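Long-range contacts in tail spike protein (Acinetobacter phage vB_AbaP_AS12, PDB 6EU4), which probably recognises and degrades surface polysaccharide of its Acinetobacter baumannii host as a trimeric phage tailspike built around a parallel beta-helix: residues Y132-T137 and V178-V183; P214-S219 and V236-C241; G305-P310 and Y356-P361; C403-Y408 and T436-L441. All coordinates share one frame; numbering follows the deposited sequence.

Contact 1: residues Y132-T137 and V178-V183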
loop_
_atom_site.group_PDB
_atom_site.type_symbol
_atom_site.label_atom_id
_atom_site.label_comp_id
_atom_site.label_asym_id
_atom_site.label_seq_id
_atom_site.Cartn_x
_atom_site.Cartn_y
_atom_site.Cartn_z
ATOM N N TYR A 132 -13.960 -24.501 -22.783
ATOM C CA TYR A 132 -12.628 -23.932 -22.712
ATOM C C TYR A 132 -12.526 -22.669 -23.556
ATOM O O TYR A 132 -13.302 -22.434 -24.487
ATOM C CB TYR A 132 -11.571 -24.964 -23.147
ATOM C CG TYR A 132 -11.599 -25.323 -24.618
ATOM C CD1 TYR A 132 -10.937 -24.542 -25.562
ATOM C CD2 TYR A 132 -12.294 -26.440 -25.060
ATOM C CE1 TYR A 132 -10.974 -24.874 -26.914
ATOM C CE2 TYR A 132 -12.329 -26.772 -26.404
ATOM C CZ TYR A 132 -11.661 -25.986 -27.314
ATOM O OH TYR A 132 -11.701 -26.299 -28.644
ATOM N N TYR A 133 -11.554 -21.843 -23.193
ATOM C CA TYR A 133 -11.185 -20.695 -23.989
ATOM C C TYR A 133 -9.674 -20.699 -24.151
ATOM O O TYR A 133 -8.956 -21.296 -23.347
ATOM C CB TYR A 133 -11.679 -19.395 -23.338
ATOM C CG TYR A 133 -11.129 -19.117 -21.941
ATOM C CD1 TYR A 133 -11.665 -19.734 -20.815
ATOM C CD2 TYR A 133 -10.092 -18.203 -21.746
ATOM C CE1 TYR A 133 -11.167 -19.470 -19.548
ATOM C CE2 TYR A 133 -9.593 -17.939 -20.468
ATOM C CZ TYR A 133 -10.129 -18.576 -19.380
ATOM O OH TYR A 133 -9.643 -18.314 -18.113
ATOM N N ASN A 134 -9.194 -20.021 -25.207
ATOM C CA ASN A 134 -7.774 -19.994 -25.512
ATOM C C ASN A 134 -7.238 -18.615 -25.219
ATOM O O ASN A 134 -6.954 -18.296 -24.048
ATOM C CB ASN A 134 -7.522 -20.426 -26.968
ATOM C CG ASN A 134 -8.067 -21.809 -27.287
ATOM O OD1 ASN A 134 -8.786 -21.982 -28.275
ATOM N ND2 ASN A 134 -7.708 -22.804 -26.476
ATOM N N SER A 135 -7.035 -17.760 -26.217
ATOM C CA SER A 135 -6.407 -16.461 -26.029
ATOM C C SER A 135 -7.191 -15.403 -26.788
ATOM O O SER A 135 -7.979 -15.705 -27.686
ATOM C CB SER A 135 -4.945 -16.507 -26.494
ATOM O OG SER A 135 -4.207 -17.325 -25.599
ATOM N N ASN A 136 -6.954 -14.142 -26.423
ATOM C CA ASN A 136 -7.618 -13.014 -27.072
ATOM C C ASN A 136 -9.130 -13.177 -27.048
ATOM O O ASN A 136 -9.821 -12.907 -28.031
ATOM C CB ASN A 136 -7.117 -12.839 -28.502
ATOM C CG ASN A 136 -7.039 -11.382 -28.922
ATOM O OD1 ASN A 136 -5.965 -10.774 -28.932
ATOM N ND2 ASN A 136 -8.182 -10.819 -29.282
ATOM N N THR A 137 -9.650 -13.631 -25.913
ATOM C CA THR A 137 -11.067 -13.910 -25.756
ATOM C C THR A 137 -11.669 -12.907 -24.789
ATOM O O THR A 137 -11.208 -12.790 -23.649
ATOM C CB THR A 137 -11.281 -15.328 -25.229
ATOM O OG1 THR A 137 -10.520 -16.225 -26.023
ATOM C CG2 THR A 137 -12.736 -15.713 -25.321
ATOM N N VAL A 178 -12.240 -23.968 -18.528
ATOM C CA VAL A 178 -10.828 -24.327 -18.598
ATOM C C VAL A 178 -10.124 -23.368 -19.548
ATOM O O VAL A 178 -10.591 -23.156 -20.672
ATOM C CB VAL A 178 -10.635 -25.776 -19.091
ATOM C CG1 VAL A 178 -9.148 -26.165 -19.123
ATOM C CG2 VAL A 178 -11.441 -26.744 -18.225
ATOM N N ALA A 179 -8.999 -22.808 -19.108
ATOM C CA ALA A 179 -8.138 -21.993 -19.960
ATOM C C ALA A 179 -7.064 -22.892 -20.564
ATOM O O ALA A 179 -6.356 -23.585 -19.829
ATOM C CB ALA A 179 -7.478 -20.869 -19.156
ATOM N N ILE A 180 -6.948 -22.879 -21.888
ATOM C CA ILE A 180 -6.004 -23.730 -22.615
ATOM C C ILE A 180 -5.194 -22.882 -23.597
ATOM O O ILE A 180 -5.785 -22.167 -24.420
ATOM C CB ILE A 180 -6.740 -24.858 -23.368
ATOM C CG1 ILE A 180 -7.622 -25.661 -22.418
ATOM C CG2 ILE A 180 -5.741 -25.741 -24.127
ATOM C CD1 ILE A 180 -8.381 -26.865 -23.064
ATOM N N PRO A 181 -3.859 -22.964 -23.617
ATOM C CA PRO A 181 -3.108 -22.174 -24.604
ATOM C C PRO A 181 -3.416 -22.616 -26.027
ATOM O O PRO A 181 -3.670 -23.794 -26.306
ATOM C CB PRO A 181 -1.634 -22.448 -24.251
ATOM C CG PRO A 181 -1.678 -22.957 -22.837
ATOM C CD PRO A 181 -2.964 -23.719 -22.733
ATOM N N ARG A 182 -3.366 -21.650 -26.940
ATOM C CA ARG A 182 -3.338 -21.989 -28.361
ATOM C C ARG A 182 -2.181 -22.934 -28.655
ATOM O O ARG A 182 -1.160 -22.934 -27.966
ATOM C CB ARG A 182 -3.188 -20.729 -29.207
ATOM C CG ARG A 182 -4.332 -19.739 -29.145
ATOM C CD ARG A 182 -3.912 -18.449 -29.908
ATOM N NE ARG A 182 -5.023 -17.537 -30.124
ATOM C CZ ARG A 182 -4.907 -16.337 -30.688
ATOM N NH1 ARG A 182 -3.721 -15.881 -31.071
ATOM N NH2 ARG A 182 -5.985 -15.587 -30.860
ATOM N N VAL A 183 -2.345 -23.757 -29.694
ATOM C CA VAL A 183 -1.265 -24.650 -30.106
ATOM C C VAL A 183 -0.066 -23.818 -30.516
ATOM O O VAL A 183 -0.194 -22.834 -31.252
ATOM C CB VAL A 183 -1.736 -25.584 -31.234
ATOM C CG1 VAL A 183 -2.823 -26.505 -30.726
ATOM C CG2 VAL A 183 -2.236 -24.785 -32.433
HETATM O O HOH W 1 -2.240 -18.945 -26.451
HETATM O O HOH W 2 -7.730 -18.019 -29.248
HETATM O O HOH W 3 -9.179 -16.034 -30.899
#

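Contact 2: residues P214-S219 and V236-C241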
loop_
_atom_site.group_PDB
_atom_site.type_symbol
_atom_site.label_atom_id
_atom_site.label_comp_id
_atom_site.label_asym_id
_atom_site.label_seq_id
_atom_site.Cartn_x
_atom_site.Cartn_y
_atom_site.Cartn_z
ATOM N N PRO A 214 -4.639 -23.357 -15.733
ATOM C CA PRO A 214 -3.294 -23.718 -15.260
ATOM C C PRO A 214 -2.223 -22.742 -15.724
ATOM O O PRO A 214 -1.372 -22.341 -14.919
ATOM C CB PRO A 214 -3.082 -25.127 -15.827
ATOM C CG PRO A 214 -4.115 -25.287 -16.924
ATOM C CD PRO A 214 -5.287 -24.448 -16.474
ATOM N N LEU A 215 -2.245 -22.349 -16.996
ATOM C CA LEU A 215 -1.203 -21.519 -17.611
ATOM C C LEU A 215 -1.892 -20.294 -18.215
ATOM O O LEU A 215 -2.514 -20.397 -19.278
ATOM C CB LEU A 215 -0.430 -22.306 -18.680
ATOM C CG LEU A 215 0.092 -23.697 -18.291
ATOM C CD1 LEU A 215 0.737 -24.393 -19.486
ATOM C CD2 LEU A 215 1.081 -23.609 -17.137
ATOM N N ILE A 216 -1.786 -19.142 -17.548
ATOM C CA ILE A 216 -2.477 -17.927 -17.985
ATOM C C ILE A 216 -1.546 -16.735 -17.855
ATOM O O ILE A 216 -0.631 -16.714 -17.022
ATOM C CB ILE A 216 -3.782 -17.654 -17.192
ATOM C CG1 ILE A 216 -3.518 -17.702 -15.688
ATOM C CG2 ILE A 216 -4.861 -18.646 -17.598
ATOM C CD1 ILE A 216 -4.695 -17.249 -14.835
ATOM N N ALA A 217 -1.778 -15.738 -18.700
ATOM C CA ALA A 217 -0.949 -14.545 -18.671
ATOM C C ALA A 217 -1.710 -13.381 -19.272
ATOM O O ALA A 217 -2.596 -13.559 -20.113
ATOM C CB ALA A 217 0.351 -14.733 -19.460
ATOM N N LEU A 218 -1.293 -12.185 -18.878
ATOM C CA LEU A 218 -1.613 -10.967 -19.614
ATOM C C LEU A 218 -3.122 -10.794 -19.802
ATOM O O LEU A 218 -3.607 -10.555 -20.910
ATOM C CB LEU A 218 -0.896 -10.973 -20.962
ATOM C CG LEU A 218 0.624 -11.047 -20.883
ATOM C CD1 LEU A 218 1.173 -11.486 -22.240
ATOM C CD2 LEU A 218 1.238 -9.724 -20.469
ATOM N N SER A 219 -3.873 -10.922 -18.702
ATOM C CA SER A 219 -5.327 -11.042 -18.787
ATOM C C SER A 219 -5.989 -10.242 -17.681
ATOM O O SER A 219 -5.367 -9.905 -16.663
ATOM C CB SER A 219 -5.793 -12.494 -18.673
ATOM O OG SER A 219 -5.408 -13.253 -19.804
ATOM N N VAL A 236 -1.539 -22.854 -12.123
ATOM C CA VAL A 236 -0.166 -23.321 -11.912
ATOM C C VAL A 236 0.850 -22.202 -12.126
ATOM O O VAL A 236 1.793 -22.038 -11.342
ATOM C CB VAL A 236 0.153 -24.511 -12.844
ATOM C CG1 VAL A 236 1.606 -24.898 -12.745
ATOM C CG2 VAL A 236 -0.738 -25.720 -12.549
ATOM N N ASP A 237 0.712 -21.468 -13.230
ATOM C CA ASP A 237 1.674 -20.453 -13.653
ATOM C C ASP A 237 0.831 -19.345 -14.271
ATOM O O ASP A 237 0.311 -19.502 -15.382
ATOM C CB ASP A 237 2.687 -21.027 -14.645
ATOM C CG ASP A 237 3.765 -20.021 -15.072
ATOM O OD1 ASP A 237 3.541 -18.797 -15.058
ATOM O OD2 ASP A 237 4.857 -20.485 -15.476
ATOM N N ALA A 238 0.671 -18.258 -13.523
ATOM C CA ALA A 238 -0.069 -17.075 -13.930
ATOM C C ALA A 238 0.860 -15.880 -13.814
ATOM O O ALA A 238 1.558 -15.726 -12.803
ATOM C CB ALA A 238 -1.313 -16.879 -13.044
ATOM N N TRP A 239 0.886 -15.042 -14.839
ATOM C CA TRP A 239 1.675 -13.823 -14.737
ATOM C C TRP A 239 0.982 -12.661 -15.428
ATOM O O TRP A 239 0.286 -12.828 -16.435
ATOM C CB TRP A 239 3.086 -14.040 -15.276
ATOM C CG TRP A 239 3.217 -14.548 -16.689
ATOM C CD1 TRP A 239 3.074 -15.849 -17.131
ATOM C CD2 TRP A 239 3.548 -13.772 -17.834
ATOM N NE1 TRP A 239 3.309 -15.914 -18.477
ATOM C CE2 TRP A 239 3.598 -14.653 -18.935
ATOM C CE3 TRP A 239 3.816 -12.410 -18.037
ATOM C CZ2 TRP A 239 3.887 -14.214 -20.223
ATOM C CZ3 TRP A 239 4.117 -11.982 -19.314
ATOM C CH2 TRP A 239 4.152 -12.887 -20.388
HETATM N N MSE A 240 1.149 -11.479 -14.846
HETATM C CA MSE A 240 0.539 -10.277 -15.396
HETATM C C MSE A 240 -0.967 -10.458 -15.601
HETATM O O MSE A 240 -1.488 -10.282 -16.712
HETATM C CB MSE A 240 1.218 -9.872 -16.710
HETATM C CG MSE A 240 2.559 -9.235 -16.509
HETATM SE SE MSE A 240 2.310 -7.388 -15.839
HETATM C CE MSE A 240 4.156 -7.049 -15.328
ATOM N N CYS A 241 -1.672 -10.783 -14.512
ATOM C CA CYS A 241 -3.127 -10.860 -14.532
ATOM C C CYS A 241 -3.689 -10.028 -13.395
ATOM O O CYS A 241 -3.107 -9.978 -12.303
ATOM C CB CYS A 241 -3.643 -12.293 -14.400
ATOM S SG CYS A 241 -3.177 -13.415 -15.736
#

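Contact 3: residues G305-P310 and Y356-P361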
loop_
_atom_site.group_PDB
_atom_site.type_symbol
_atom_site.label_atom_id
_atom_site.label_comp_id
_atom_site.label_asym_id
_atom_site.label_seq_id
_atom_site.Cartn_x
_atom_site.Cartn_y
_atom_site.Cartn_z
ATOM N N GLY A 305 -13.297 -22.513 7.184
ATOM C CA GLY A 305 -13.396 -23.459 8.273
ATOM C C GLY A 305 -14.782 -23.438 8.884
ATOM O O GLY A 305 -15.623 -22.587 8.570
ATOM N N ALA A 306 -15.031 -24.384 9.770
ATOM C CA ALA A 306 -16.297 -24.458 10.476
ATOM C C ALA A 306 -16.024 -24.868 11.914
ATOM O O ALA A 306 -15.018 -25.512 12.213
ATOM C CB ALA A 306 -17.249 -25.464 9.812
ATOM N N ASP A 307 -16.946 -24.507 12.796
ATOM C CA ASP A 307 -16.777 -24.806 14.209
ATOM C C ASP A 307 -16.640 -26.305 14.400
ATOM O O ASP A 307 -17.519 -27.083 13.999
ATOM C CB ASP A 307 -17.968 -24.258 14.990
ATOM C CG ASP A 307 -17.676 -24.085 16.469
ATOM O OD1 ASP A 307 -16.580 -24.476 16.940
ATOM O OD2 ASP A 307 -18.579 -23.584 17.161
ATOM N N GLY A 308 -15.531 -26.717 15.000
ATOM C CA GLY A 308 -15.221 -28.120 15.186
ATOM C C GLY A 308 -14.600 -28.820 13.989
ATOM O O GLY A 308 -14.208 -29.993 14.121
ATOM N N SER A 309 -14.525 -28.148 12.827
ATOM C CA SER A 309 -13.937 -28.687 11.594
ATOM C C SER A 309 -13.051 -27.602 10.999
ATOM O O SER A 309 -13.406 -26.946 10.003
ATOM C CB SER A 309 -15.016 -29.114 10.594
ATOM O OG SER A 309 -15.770 -30.194 11.098
ATOM N N PRO A 310 -11.913 -27.340 11.629
ATOM C CA PRO A 310 -11.087 -26.198 11.219
ATOM C C PRO A 310 -10.433 -26.401 9.865
ATOM O O PRO A 310 -10.107 -27.521 9.456
ATOM C CB PRO A 310 -10.035 -26.115 12.328
ATOM C CG PRO A 310 -9.912 -27.532 12.814
ATOM C CD PRO A 310 -11.338 -28.039 12.793
ATOM N N TYR A 356 -11.637 -17.799 15.795
ATOM C CA TYR A 356 -11.729 -18.687 16.953
ATOM C C TYR A 356 -10.470 -19.539 17.016
ATOM O O TYR A 356 -10.393 -20.616 16.430
ATOM C CB TYR A 356 -13.003 -19.501 16.851
ATOM C CG TYR A 356 -14.150 -18.561 16.809
ATOM C CD1 TYR A 356 -14.552 -17.877 17.958
ATOM C CD2 TYR A 356 -14.767 -18.258 15.615
ATOM C CE1 TYR A 356 -15.599 -16.953 17.917
ATOM C CE2 TYR A 356 -15.830 -17.342 15.574
ATOM C CZ TYR A 356 -16.223 -16.696 16.715
ATOM O OH TYR A 356 -17.264 -15.785 16.649
ATOM N N ASN A 357 -9.462 -19.026 17.732
ATOM C CA ASN A 357 -8.128 -19.620 17.756
ATOM C C ASN A 357 -8.049 -20.661 18.875
ATOM O O ASN A 357 -7.370 -20.496 19.894
ATOM C CB ASN A 357 -7.062 -18.539 17.917
ATOM C CG ASN A 357 -7.256 -17.678 19.180
ATOM O OD1 ASN A 357 -8.363 -17.252 19.509
ATOM N ND2 ASN A 357 -6.171 -17.436 19.887
ATOM N N LYS A 358 -8.758 -21.769 18.646
ATOM C CA LYS A 358 -8.869 -22.839 19.635
ATOM C C LYS A 358 -8.454 -24.205 19.099
ATOM O O LYS A 358 -8.777 -25.228 19.723
ATOM C CB LYS A 358 -10.301 -22.923 20.175
ATOM C CG LYS A 358 -11.350 -23.189 19.101
ATOM C CD LYS A 358 -12.762 -23.334 19.723
ATOM C CE LYS A 358 -13.787 -23.686 18.659
ATOM N NZ LYS A 358 -15.169 -23.769 19.215
ATOM N N TYR A 359 -7.743 -24.263 17.979
ATOM C CA TYR A 359 -7.479 -25.519 17.296
ATOM C C TYR A 359 -6.006 -25.899 17.372
ATOM O O TYR A 359 -5.118 -25.041 17.317
ATOM C CB TYR A 359 -7.940 -25.435 15.846
ATOM C CG TYR A 359 -9.417 -25.168 15.755
ATOM C CD1 TYR A 359 -10.328 -26.195 16.009
ATOM C CD2 TYR A 359 -9.909 -23.910 15.444
ATOM C CE1 TYR A 359 -11.663 -25.986 15.938
ATOM C CE2 TYR A 359 -11.275 -23.685 15.376
ATOM C CZ TYR A 359 -12.139 -24.741 15.638
ATOM O OH TYR A 359 -13.504 -24.592 15.583
ATOM N N LYS A 360 -5.764 -27.202 17.480
ATOM C CA LYS A 360 -4.425 -27.745 17.636
ATOM C C LYS A 360 -4.253 -28.969 16.751
ATOM O O LYS A 360 -5.203 -29.745 16.565
ATOM C CB LYS A 360 -4.144 -28.143 19.094
ATOM C CG LYS A 360 -4.224 -26.977 20.056
ATOM C CD LYS A 360 -4.022 -27.381 21.505
ATOM C CE LYS A 360 -4.094 -26.153 22.373
ATOM N NZ LYS A 360 -3.944 -26.496 23.828
ATOM N N PRO A 361 -3.043 -29.196 16.241
ATOM C CA PRO A 361 -2.760 -30.427 15.502
ATOM C C PRO A 361 -2.643 -31.616 16.439
ATOM O O PRO A 361 -2.320 -31.485 17.619
ATOM C CB PRO A 361 -1.412 -30.124 14.831
ATOM C CG PRO A 361 -0.708 -29.268 15.834
ATOM C CD PRO A 361 -1.826 -28.372 16.406
#

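Contact 4: residues C403-Y408 and T436-L441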
loop_
_atom_site.group_PDB
_atom_site.type_symbol
_atom_site.label_atom_id
_atom_site.label_comp_id
_atom_site.label_asym_id
_atom_site.label_seq_id
_atom_site.Cartn_x
_atom_site.Cartn_y
_atom_site.Cartn_z
ATOM N N CYS A 403 -6.349 -22.109 23.704
ATOM C CA CYS A 403 -5.964 -20.967 22.891
ATOM C C CYS A 403 -4.650 -21.215 22.147
ATOM O O CYS A 403 -3.801 -22.012 22.565
ATOM C CB CYS A 403 -5.850 -19.708 23.752
ATOM S SG CYS A 403 -4.396 -19.641 24.835
ATOM N N SER A 404 -4.506 -20.529 21.018
ATOM C CA SER A 404 -3.305 -20.589 20.207
ATOM C C SER A 404 -2.253 -19.603 20.711
ATOM O O SER A 404 -2.533 -18.689 21.501
ATOM C CB SER A 404 -3.621 -20.270 18.751
ATOM O OG SER A 404 -3.867 -18.880 18.578
ATOM N N ALA A 405 -1.037 -19.767 20.189
ATOM C CA ALA A 405 -0.047 -18.707 20.208
ATOM C C ALA A 405 -0.413 -17.609 19.194
ATOM O O ALA A 405 -1.185 -17.827 18.257
ATOM C CB ALA A 405 1.336 -19.275 19.874
ATOM N N LEU A 406 0.134 -16.401 19.393
ATOM C CA LEU A 406 0.056 -15.403 18.328
ATOM C C LEU A 406 0.952 -15.806 17.171
ATOM O O LEU A 406 0.529 -15.804 16.012
ATOM C CB LEU A 406 0.452 -14.002 18.812
ATOM C CG LEU A 406 0.514 -12.935 17.700
ATOM C CD1 LEU A 406 -0.906 -12.766 17.098
ATOM C CD2 LEU A 406 1.035 -11.582 18.187
ATOM N N ALA A 407 2.189 -16.189 17.468
ATOM C CA ALA A 407 3.144 -16.452 16.405
ATOM C C ALA A 407 4.207 -17.440 16.844
ATOM O O ALA A 407 4.594 -17.488 18.013
ATOM C CB ALA A 407 3.828 -15.173 15.943
ATOM N N TYR A 408 4.657 -18.229 15.871
ATOM C CA TYR A 408 5.826 -19.079 15.963
ATOM C C TYR A 408 6.747 -18.683 14.830
ATOM O O TYR A 408 6.313 -18.626 13.673
ATOM C CB TYR A 408 5.466 -20.552 15.838
ATOM C CG TYR A 408 6.672 -21.453 15.895
ATOM C CD1 TYR A 408 7.448 -21.525 17.037
ATOM C CD2 TYR A 408 7.030 -22.232 14.809
ATOM C CE1 TYR A 408 8.537 -22.338 17.109
ATOM C CE2 TYR A 408 8.134 -23.069 14.884
ATOM C CZ TYR A 408 8.868 -23.118 16.037
ATOM O OH TYR A 408 9.983 -23.924 16.129
ATOM N N THR A 436 6.952 -26.648 20.041
ATOM C CA THR A 436 6.113 -26.456 18.857
ATOM C C THR A 436 4.634 -26.589 19.211
ATOM O O THR A 436 3.804 -26.801 18.321
ATOM C CB THR A 436 6.463 -27.425 17.721
ATOM O OG1 THR A 436 6.344 -28.788 18.167
ATOM C CG2 THR A 436 7.885 -27.161 17.200
ATOM N N ALA A 437 4.296 -26.469 20.490
ATOM C CA ALA A 437 2.918 -26.488 20.958
ATOM C C ALA A 437 2.809 -25.495 22.098
ATOM O O ALA A 437 3.610 -25.539 23.037
ATOM C CB ALA A 437 2.497 -27.888 21.426
ATOM N N PHE A 438 1.821 -24.610 22.015
ATOM C CA PHE A 438 1.738 -23.445 22.872
ATOM C C PHE A 438 0.418 -23.404 23.629
ATOM O O PHE A 438 -0.582 -24.007 23.222
ATOM C CB PHE A 438 1.944 -22.196 22.021
ATOM C CG PHE A 438 3.138 -22.336 21.111
ATOM C CD1 PHE A 438 4.414 -22.273 21.638
ATOM C CD2 PHE A 438 2.987 -22.618 19.764
ATOM C CE1 PHE A 438 5.530 -22.482 20.829
ATOM C CE2 PHE A 438 4.108 -22.798 18.950
ATOM C CZ PHE A 438 5.359 -22.742 19.488
ATOM N N THR A 439 0.438 -22.687 24.761
ATOM C CA THR A 439 -0.740 -22.585 25.617
ATOM C C THR A 439 -1.050 -21.157 26.034
ATOM O O THR A 439 -1.917 -20.947 26.895
ATOM C CB THR A 439 -0.551 -23.459 26.865
ATOM O OG1 THR A 439 0.582 -22.988 27.603
ATOM C CG2 THR A 439 -0.317 -24.919 26.486
ATOM N N LYS A 440 -0.368 -20.175 25.461
ATOM C CA LYS A 440 -0.677 -18.774 25.686
ATOM C C LYS A 440 -0.599 -18.018 24.369
ATOM O O LYS A 440 0.109 -18.419 23.445
ATOM C CB LYS A 440 0.288 -18.145 26.703
ATOM C CG LYS A 440 0.202 -18.762 28.093
ATOM C CD LYS A 440 1.118 -18.029 29.052
ATOM C CE LYS A 440 0.866 -18.434 30.499
ATOM N NZ LYS A 440 1.018 -19.877 30.679
ATOM N N LEU A 441 -1.318 -16.895 24.303
ATOM C CA LEU A 441 -1.348 -16.054 23.107
ATOM C C LEU A 441 -0.079 -15.205 23.111
ATOM O O LEU A 441 -0.082 -14.008 23.409
ATOM C CB LEU A 441 -2.617 -15.210 23.083
ATOM C CG LEU A 441 -2.859 -14.389 21.817
ATOM C CD1 LEU A 441 -3.129 -15.317 20.619
ATOM C CD2 LEU A 441 -4.033 -13.422 22.035
#

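Contact 1: residues Y132-T137 and V178-V183
I180 O is held by two donors, both from N134: the side-chain amide and a C-H of the backbone. ND2 of N134 lies 2.9 Å from I180 O in a nearly straight bond (170° at the hydrogen). I180 O lies in the plane of the N134 amide, but ND2 sits well above the carbonyl plane and so misses the lone pairs. N134 CA adds a C-H...O contact to I180 O at 3.1 Å, so backbone and side chain of N134 both close on the same oxygen. Before this point the chains run parallel: Y133 N donates to V178 O at 3.0 Å, and I180 N returns to Y133 O. This is the parallel pairing of neighbouring coils in the beta-helix of phage tailspikes, ending here as the strands give way to loop. On the face of Y132 and V178, I180 CD1 reaches Y132 CB at 3.7 Å. On the face of Y133 and A179, Y133 takes the crowded first torsion (chi1 60°), which lays its ring over A179, whose CA stands 4.1 Å from the ring centroid; the hydroxyl is bonded to that of Y221. R182 runs past S135, extended from CG to NE. S135 CB lies over one face of the guanidinium, 3.8 Å from R182 NE, while two waters meet the edge of that group in its plane. One of these links R182 NE to S135 N, and a third water joins R182 N to S135 OG, which is also bonded to the backbone N of Q189. R182 NH2 forms a salt bridge with D146 of the second subunit.

Contact 2: residues P214-S219 and V236-C241
Strands 215-217 and 237-239 run parallel, their axes 4.8 Å apart and their N-to-C directions differing by only 2°, with each residue facing the one 22 positions later. P214 O opens the pairing by accepting twice: from D237 N almost along the C=O axis, and from V236 N on a lone pair, each at 2.8 Å. I216 N then donates to D237 O, I216 O accepts from W239 N, L218 N donates to W239 O and, at the corner, S219 N to M240 O. Both chains turn that corner at L218 and M240 (a selenomethionine), where positive phi bends the two backbones alike, as in stacked turns of a beta-helix. The indole of W239 carries the closest packing: with CG between backbone N and carbonyl carbon (chi1 56°), A217 CB sits over its face, 3.3 Å from W239 CE2. L218 runs alongside the ring, its CD2 3.8 Å from W239 CZ3. On the other sheet face I216 CG1 meets A238 CB at 3.5 Å, and C241 SG lies against the backbone of A217, 3.8 Å from A217 C. Strand 215-217 lies between 188-189 and 237-239 in a parallel sheet; strand 268-274 touches A238 and C241, and W277 of the second subunit meets the indole.

Contact 3: residues G305-P310 and Y356-P361
Two loops meet here without pairing, their nearest CA atoms 7.1 Å apart (P310 and Y359): a type II beta turn from A306 to S309, and an irregular segment that opens with an inverse gamma turn centred on N357. Both project from the parallel beta-helix, each joining one strand to the next, and they form a surface contact between loops of different coils. G308 takes the third position of the type II turn, at a phi of 82° where a beta carbon would be jammed against D307 O. Its N-H then points at the edge of the Y359 ring and donates to Y359 OH at 3.0 Å, a nearly straight bond (167°). The same hydroxyl is hydrogen-bonded to H333 ND1, so two groups pin the tip of the phenol. The ring is also gripped through its faces. P310 CB sits above its centre, 3.6 Å from the centroid and close to the normal, with P310 CG 3.5 Å from Y359 CD1. On the opposite face lies K358 CG, 3.7 Å above the ring plane and offset toward the rim. K358 leaves its backbone in the crowded first torsion and runs extended from there past the ring, ending beside D307. That aspartate, with CG anti to its backbone N, also touches a crystal neighbour. Its carboxylate stands almost perpendicular to the Y359 ring, and the salt bridge is formed by K358 NZ at 2.8 Å from D307 OD1, on the syn lone pair of that oxygen.

Contact 4: residues C403-Y408 and T436-L441
F438 carries its ring beside its own backbone N (chi1 -48°), Y408 sets CG anti to the backbone N (chi1 178°), and these two torsions bring the tip of F438 against the flank of the Y408 ring. The setting is the edge of a parallel beta-helix coil, where the chain rounds a corner at L406 and the loop 436-441 packs against it. F438 CZ reaches Y408 CD1 at 3.4 Å, with the rings inclined at 36° and their long directions roughly crossed. Nearer its root, F438 CB presses on A405 CB at 3.7 Å, so A405 and Y408 meet the phenyl group at its root and its tip; Y444 stacks on it as well. Backbones approach through C-H...O contacts: L441 CA lies 3.3 Å from S404 O, and A405 CA lies 3.3 Å from K440 O, a reciprocal pair without classical hydrogen bonds between the segments. L441, with CG anti to its backbone N, extends CD1 to 3.7 Å from L406 N, tucking the methyl against the corner, while its own N-H is bonded to E428. At the far end, C403 places its sulfur between backbone N and carbonyl carbon, and SG comes to 3.5 Å from T439 O.

From the N terminus the four contacts follow in series, each closing before the next opens, so none nests in or crosses another. Contact 1 closes a loop of 40 intervening residues by pairing strand 131-133 with 175-179; contact 2 closes one of 16, pairing 215-217 with 237-239. Contacts 3 and 4 close loops of 45 and 27. The first two are neighbours, A179 CB packing on I216 CG2, and both reach the second subunit. About 33 Å separates the centres of contacts 2 and 3. Contacts 3 and 4 are joined by a probable hydrogen bond between N357 ND2 and S404 OG, a pair that joins surface loops of later coils to the corner leading into strand 405-409.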